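Local coordinates for WAP, Kazal, immunoglobulin, Kunitz and NTR domain-containing protein 2 (Mus musculus, PDB 6MAA) that binds myostatin and inhibits the activity of its mature form, though not that of activin, and probably also inhibits serine proteases and metalloproteases, at residues Asp37-Asp40 with Cys45-Lys48; Phe57-Ala60 with Leu64-Tyr67. One frame throughout, in Å; residues are numbered along the deposited sequence.

Contact 1 (Asp37-Asp40 with Cys45-Lys48)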
ATOM      1  N   ASP A  37      -4.279   8.687   1.922  1.00 10.58           N
ATOM      2  CA  ASP A  37      -5.222   8.998   2.987  1.00 11.08           C
ATOM      3  C   ASP A  37      -5.215  10.512   3.157  1.00 11.26           C
ATOM      4  O   ASP A  37      -4.286  11.191   2.714  1.00 14.05           O
ATOM      5  CB  ASP A  37      -4.797   8.304   4.301  1.00 13.57           C
ATOM      6  CG  ASP A  37      -5.940   8.145   5.310  1.00 15.79           C
ATOM      7  OD1 ASP A  37      -7.076   8.609   5.070  1.00 17.77           O
ATOM      8  OD2 ASP A  37      -5.686   7.541   6.368  1.00 18.52           O
ATOM      9  N   ILE A  38      -6.265  11.048   3.774  1.00 11.00           N
ATOM     10  CA  ILE A  38      -6.361  12.477   4.055  1.00 10.46           C
ATOM     11  C   ILE A  38      -6.135  12.677   5.547  1.00 11.79           C
ATOM     12  O   ILE A  38      -6.928  12.205   6.371  1.00 14.19           O
ATOM     13  CB  ILE A  38      -7.706  13.069   3.603  1.00 10.76           C
ATOM     14  CG1 ILE A  38      -7.879  12.942   2.084  1.00 11.94           C
ATOM     15  CG2 ILE A  38      -7.833  14.530   4.046  1.00 12.20           C
ATOM     16  CD1 ILE A  38      -6.875  13.733   1.284  1.00 12.06           C
ATOM     17  N   TRP A  39      -5.059  13.383   5.895  1.00 10.84           N
ATOM     18  CA  TRP A  39      -4.753  13.717   7.280  1.00 11.34           C
ATOM     19  C   TRP A  39      -4.584  15.221   7.408  1.00 11.80           C
ATOM     20  O   TRP A  39      -3.812  15.827   6.659  1.00 11.91           O
ATOM     21  CB  TRP A  39      -3.481  12.999   7.740  1.00 14.99           C
ATOM     22  CG  TRP A  39      -3.766  11.648   8.300  1.00 19.69           C
ATOM     23  CD1 TRP A  39      -4.024  10.506   7.596  1.00 22.54           C
ATOM     24  CD2 TRP A  39      -3.839  11.291   9.687  1.00 19.08           C
ATOM     25  NE1 TRP A  39      -4.249   9.461   8.459  1.00 23.38           N
ATOM     26  CE2 TRP A  39      -4.137   9.916   9.748  1.00 23.47           C
ATOM     27  CE3 TRP A  39      -3.670  11.998  10.881  1.00 20.38           C
ATOM     28  CZ2 TRP A  39      -4.280   9.235  10.960  1.00 24.20           C
ATOM     29  CZ3 TRP A  39      -3.812  11.320  12.081  1.00 23.85           C
ATOM     30  CH2 TRP A  39      -4.113   9.954  12.110  1.00 24.90           C
ATOM     31  N   ASP A  40      -5.303  15.816   8.361  1.00 11.38           N
ATOM     32  CA  ASP A  40      -5.290  17.266   8.559  1.00 11.24           C
ATOM     33  C   ASP A  40      -5.520  18.011   7.246  1.00 10.85           C
ATOM     34  O   ASP A  40      -4.873  19.016   6.949  1.00 12.28           O
ATOM     35  CB  ASP A  40      -4.017  17.733   9.266  1.00 14.15           C
ATOM     36  CG  ASP A  40      -3.897  17.168  10.659  1.00 20.05           C
ATOM     37  OD1 ASP A  40      -4.946  16.837  11.240  1.00 20.86           O
ATOM     38  OD2 ASP A  40      -2.763  17.062  11.173  1.00 25.27           O
ATOM     39  N   CYS A  45       0.631   9.452   2.164  1.00 13.24           N
ATOM     40  CA  CYS A  45       0.739   8.041   1.809  1.00 13.42           C
ATOM     41  C   CYS A  45       0.975   7.203   3.057  1.00 14.28           C
ATOM     42  O   CYS A  45       1.834   7.536   3.882  1.00 19.01           O
ATOM     43  CB  CYS A  45       1.867   7.816   0.802  1.00 15.54           C
ATOM     44  SG  CYS A  45       1.566   8.636  -0.765  1.00 16.34           S
ATOM     45  N   LYS A  46       0.203   6.125   3.194  1.00 14.50           N
ATOM     46  CA  LYS A  46       0.285   5.232   4.343  1.00 16.19           C
ATOM     47  C   LYS A  46       0.222   3.787   3.866  1.00 15.04           C
ATOM     48  O   LYS A  46      -0.373   3.487   2.832  1.00 15.95           O
ATOM     49  CB  LYS A  46      -0.875   5.484   5.321  1.00 19.94           C
ATOM     50  CG  LYS A  46      -0.977   6.913   5.807  1.00 24.65           C
ATOM     51  CD  LYS A  46       0.213   7.272   6.676  1.00 28.76           C
ATOM     52  CE  LYS A  46      -0.054   8.531   7.483  1.00 32.10           C
ATOM     53  NZ  LYS A  46      -1.243   8.367   8.361  1.00 33.15           N
ATOM     54  N   CYS A  47       0.818   2.893   4.647  1.00 14.59           N
ATOM     55  CA  CYS A  47       0.790   1.472   4.324  1.00 14.65           C
ATOM     56  C   CYS A  47      -0.568   0.864   4.669  1.00 16.22           C
ATOM     57  O   CYS A  47      -1.122   1.118   5.741  1.00 18.08           O
ATOM     58  CB  CYS A  47       1.893   0.733   5.081  1.00 14.88           C
ATOM     59  SG  CYS A  47       3.587   1.248   4.665  1.00 16.39           S
ATOM     60  N   LYS A  48      -1.087   0.029   3.762  1.00 15.49           N
ATOM     61  CA  LYS A  48      -2.421  -0.551   3.946  1.00 17.42           C
ATOM     62  C   LYS A  48      -2.458  -1.568   5.090  1.00 17.72           C
ATOM     63  O   LYS A  48      -3.344  -1.516   5.951  1.00 17.41           O
ATOM     64  CB  LYS A  48      -2.907  -1.176   2.637  1.00 19.51           C
ATOM     65  CG  LYS A  48      -3.280  -0.153   1.585  1.00 21.77           C
ATOM     66  CD  LYS A  48      -3.674  -0.809   0.273  1.00 23.63           C
ATOM     67  CE  LYS A  48      -2.452  -1.305  -0.489  1.00 26.07           C
ATOM     68  NZ  LYS A  48      -2.796  -1.771  -1.864  1.00 28.03           N
TER

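Contact 2 (Phe57-Ala60 with Leu64-Tyr67). With NO3 (nitrate ion), chain D.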
ATOM      1  N   PHE A  57       1.756 -18.761  -2.167  1.00  9.32           N
ATOM      2  CA  PHE A  57       3.122 -18.506  -1.730  1.00  8.80           C
ATOM      3  C   PHE A  57       3.909 -17.828  -2.840  1.00  9.22           C
ATOM      4  O   PHE A  57       3.860 -18.252  -4.001  1.00 10.86           O
ATOM      5  CB  PHE A  57       3.787 -19.818  -1.331  1.00 10.41           C
ATOM      6  CG  PHE A  57       3.051 -20.572  -0.260  1.00 10.23           C
ATOM      7  CD1 PHE A  57       2.421 -19.908   0.786  1.00 10.94           C
ATOM      8  CD2 PHE A  57       2.976 -21.955  -0.310  1.00 12.11           C
ATOM      9  CE1 PHE A  57       1.746 -20.612   1.769  1.00 11.43           C
ATOM     10  CE2 PHE A  57       2.303 -22.659   0.664  1.00 13.25           C
ATOM     11  CZ  PHE A  57       1.692 -21.992   1.708  1.00 11.65           C
ATOM     12  N   THR A  58       4.639 -16.772  -2.480  1.00  7.74           N
ATOM     13  CA  THR A  58       5.252 -15.876  -3.459  1.00  8.50           C
ATOM     14  C   THR A  58       6.720 -15.692  -3.110  1.00  7.88           C
ATOM     15  O   THR A  58       7.040 -15.113  -2.068  1.00  8.40           O
ATOM     16  CB  THR A  58       4.535 -14.523  -3.449  1.00  9.70           C
ATOM     17  OG1 THR A  58       3.155 -14.704  -3.791  1.00 11.51           O
ATOM     18  CG2 THR A  58       5.182 -13.569  -4.441  1.00 12.09           C
ATOM     19  N   CYS A  59       7.614 -16.187  -3.965  1.00  8.30           N
ATOM     20  CA  CYS A  59       9.022 -15.865  -3.816  1.00  8.07           C
ATOM     21  C   CYS A  59       9.273 -14.478  -4.384  1.00  8.95           C
ATOM     22  O   CYS A  59       8.683 -14.094  -5.396  1.00 10.46           O
ATOM     23  CB  CYS A  59       9.894 -16.910  -4.520  1.00  9.81           C
ATOM     24  SG  CYS A  59       9.874 -18.518  -3.680  1.00 11.12           S
ATOM     25  N   ALA A  60      10.150 -13.723  -3.730  1.00  9.10           N
ATOM     26  CA  ALA A  60      10.350 -12.323  -4.068  1.00 10.22           C
ATOM     27  C   ALA A  60      11.818 -12.021  -4.345  1.00 11.17           C
ATOM     28  O   ALA A  60      12.718 -12.806  -4.033  1.00 11.69           O
ATOM     29  CB  ALA A  60       9.809 -11.401  -2.968  1.00 11.58           C
ATOM     30  N   LEU A  64      13.312 -13.767  -0.250  1.00 11.47           N
ATOM     31  CA  LEU A  64      12.425 -14.263   0.791  1.00 10.61           C
ATOM     32  C   LEU A  64      11.080 -14.632   0.179  1.00  9.38           C
ATOM     33  O   LEU A  64      10.782 -14.287  -0.964  1.00 10.82           O
ATOM     34  CB  LEU A  64      12.251 -13.219   1.902  1.00 11.70           C
ATOM     35  CG  LEU A  64      13.557 -12.726   2.532  1.00 12.73           C
ATOM     36  CD1 LEU A  64      13.277 -11.673   3.600  1.00 14.06           C
ATOM     37  CD2 LEU A  64      14.367 -13.887   3.102  1.00 14.52           C
ATOM     38  N   THR A  65      10.275 -15.354   0.957  1.00  8.33           N
ATOM     39  CA  THR A  65       8.988 -15.874   0.512  1.00  7.01           C
ATOM     40  C   THR A  65       7.869 -15.276   1.362  1.00  7.77           C
ATOM     41  O   THR A  65       8.021 -15.097   2.579  1.00  8.97           O
ATOM     42  CB  THR A  65       8.962 -17.406   0.609  1.00  8.66           C
ATOM     43  OG1 THR A  65      10.113 -17.942  -0.053  1.00  9.70           O
ATOM     44  CG2 THR A  65       7.723 -17.980  -0.054  1.00  9.09           C
ATOM     45  N   TYR A  66       6.741 -14.978   0.719  1.00  7.34           N
ATOM     46  CA  TYR A  66       5.608 -14.331   1.367  1.00  7.16           C
ATOM     47  C   TYR A  66       4.343 -15.167   1.219  1.00  7.60           C
ATOM     48  O   TYR A  66       4.175 -15.906   0.245  1.00  8.45           O
ATOM     49  CB  TYR A  66       5.422 -12.902   0.815  1.00  7.86           C
ATOM     50  CG  TYR A  66       6.628 -12.061   1.159  1.00  8.14           C
ATOM     51  CD1 TYR A  66       6.686 -11.363   2.359  1.00  8.85           C
ATOM     52  CD2 TYR A  66       7.744 -12.030   0.323  1.00  9.63           C
ATOM     53  CE1 TYR A  66       7.805 -10.640   2.713  1.00  9.44           C
ATOM     54  CE2 TYR A  66       8.873 -11.308   0.667  1.00  9.75           C
ATOM     55  CZ  TYR A  66       8.898 -10.613   1.865  1.00 10.17           C
ATOM     56  OH  TYR A  66      10.012  -9.903   2.231  1.00 11.47           O
ATOM     57  N   TYR A  67       3.450 -15.040   2.206  1.00  6.62           N
ATOM     58  CA  TYR A  67       2.246 -15.865   2.243  1.00  6.89           C
ATOM     59  C   TYR A  67       1.367 -15.637   1.013  1.00  7.07           C
ATOM     60  O   TYR A  67       0.756 -16.583   0.493  1.00  8.10           O
ATOM     61  CB  TYR A  67       1.492 -15.579   3.545  1.00  8.02           C
ATOM     62  CG  TYR A  67       0.367 -16.533   3.863  1.00  7.69           C
ATOM     63  CD1 TYR A  67      -0.919 -16.305   3.382  1.00 10.16           C
ATOM     64  CD2 TYR A  67       0.582 -17.658   4.661  1.00  8.35           C
ATOM     65  CE1 TYR A  67      -1.960 -17.167   3.687  1.00  9.81           C
ATOM     66  CE2 TYR A  67      -0.454 -18.530   4.965  1.00  9.07           C
ATOM     67  CZ  TYR A  67      -1.723 -18.277   4.471  1.00 10.19           C
ATOM     68  OH  TYR A  67      -2.761 -19.133   4.758  1.00 12.79           O
TER
HETATM   69  N   NO3 D 103       0.247 -21.912  -2.381  1.00 22.66           N
HETATM   70  O1  NO3 D 103       0.235 -23.175  -2.509  1.00 28.99           O
HETATM   71  O2  NO3 D 103      -0.475 -21.365  -1.506  1.00 25.95           O
HETATM   72  O3  NO3 D 103       0.979 -21.219  -3.137  1.00 27.35           O
HETATM   73  O   HOH W   1      12.801 -15.572  -3.201  1.00 15.49           O

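Contact 1 (Asp37-Asp40 with Cys45-Lys48)
The ammonium group of K46 sits over one face of the W39 indole in a cation-pi contact. K46 NZ lies 3.5 Å from the centroid of the five-membered ring of W39, 27° off the ring normal and offset toward the rim, and 3.2 Å from W39 NE1. Both of these nitrogens are donors, so that short approach is part of the cation-pi geometry and not a hydrogen bond. K46 gets there by folding back: its chain bends at chi2 (-67°) and again at chi4 (59°), and the two side chains meet at about a right angle.

Apolar contact is slight, amounting to D37 CB against K46 CG at 4.3 Å. The segments belong to the two strands of an antiparallel beta hairpin, 34-39 and 42-47, in the follistatin domain, where the ladder is carried by backbone bonds such as D37 with V44 and K46 with E35. C45 points away from strand 34-39 and is tied by a disulfide to C29, while C47 is tied to C77.

The side-chain hydrogen bonds stay within 37-40. D37 splits its carboxylate: OD1 accepts the backbone N of I38 at 2.9 Å, met from above the carboxylate plane, and OD2 takes a weak bond from W39 NE1 at 3.2 Å, which may help set the turn of the indole. The same OD2 is 4.9 Å from K46 NZ, too far for a salt bridge, though its negative charge probably favours the ammonium group's place over the ring.

Contact 2 (Phe57-Ala60 with Leu64-Tyr67)
T58 O receives the backbone N of Y66 at 2.8 Å, the donor tilted 26° from the carbonyl plane, and T65 CA adds a CH...O contact to the same oxygen. Y66 O returns the bond, taking T58 N at 2.9 Å in the carbonyl plane, and is approached in turn by the CA of F57. T58 and Y66 are thus an antiparallel hydrogen-bonded pair, and C59 with T65 the non-hydrogen-bonded pair beside it. Where the hairpin begins to turn, L64 O accepts A60 N at 2.9 Å, nearly in line with its C=O, and a water bridges it to A60 O.

On the face bearing T58 and Y66, A60 CB meets the edge of the Y66 ring at CE2, 3.8 Å away. M72 of helix 69-79 touches both A60 and Y66, and the Y66 hydroxyl is hydrogen-bonded to D62. This is the small Kazal sheet packed on its helix, with strand 85-86 flanking 58-60 on its other edge. The other face carries C59 SG, in a disulfide with C88, beside T65 OG1 at 3.7 Å.

At the open end, F57 CE1 lies 4.3 Å from Y67 CD2. A nitrate, probably from the crystallisation liquor, takes F57 N on O3 at 2.8 Å, while its O2 stands 3.6 Å above the centre of the F57 ring. With F57 CG beside its own backbone N (chi1 -57°), ring and amide can meet one anion together. Y67 touches K53, placing the hairpin next to the predicted reactive bond. Three main-chain bonds hold the register, whatever the side chains.

How the contacts relate
Contact 1 is complete in sequence before contact 2 begins. Their centres are 26 Å apart, with the middle of the chain between them, and their nearest atoms stay about 13 Å from each other. Each joins the strands of its own antiparallel hairpin: 34-39 with 42-47 in a two-stranded sheet, and 58-60 with 65-66 in a three-stranded sheet completed by 85-86. Strand 58-60 is the next strand after 42-47, and the connection between them carries the predicted reactive bond at K53-E54. Helix 69-79 is linked to both regions: M72 packs on contact 2, and C77 is disulfide-bonded to C47 of contact 1. The two hairpins themselves do not touch in this elongated follistatin domain.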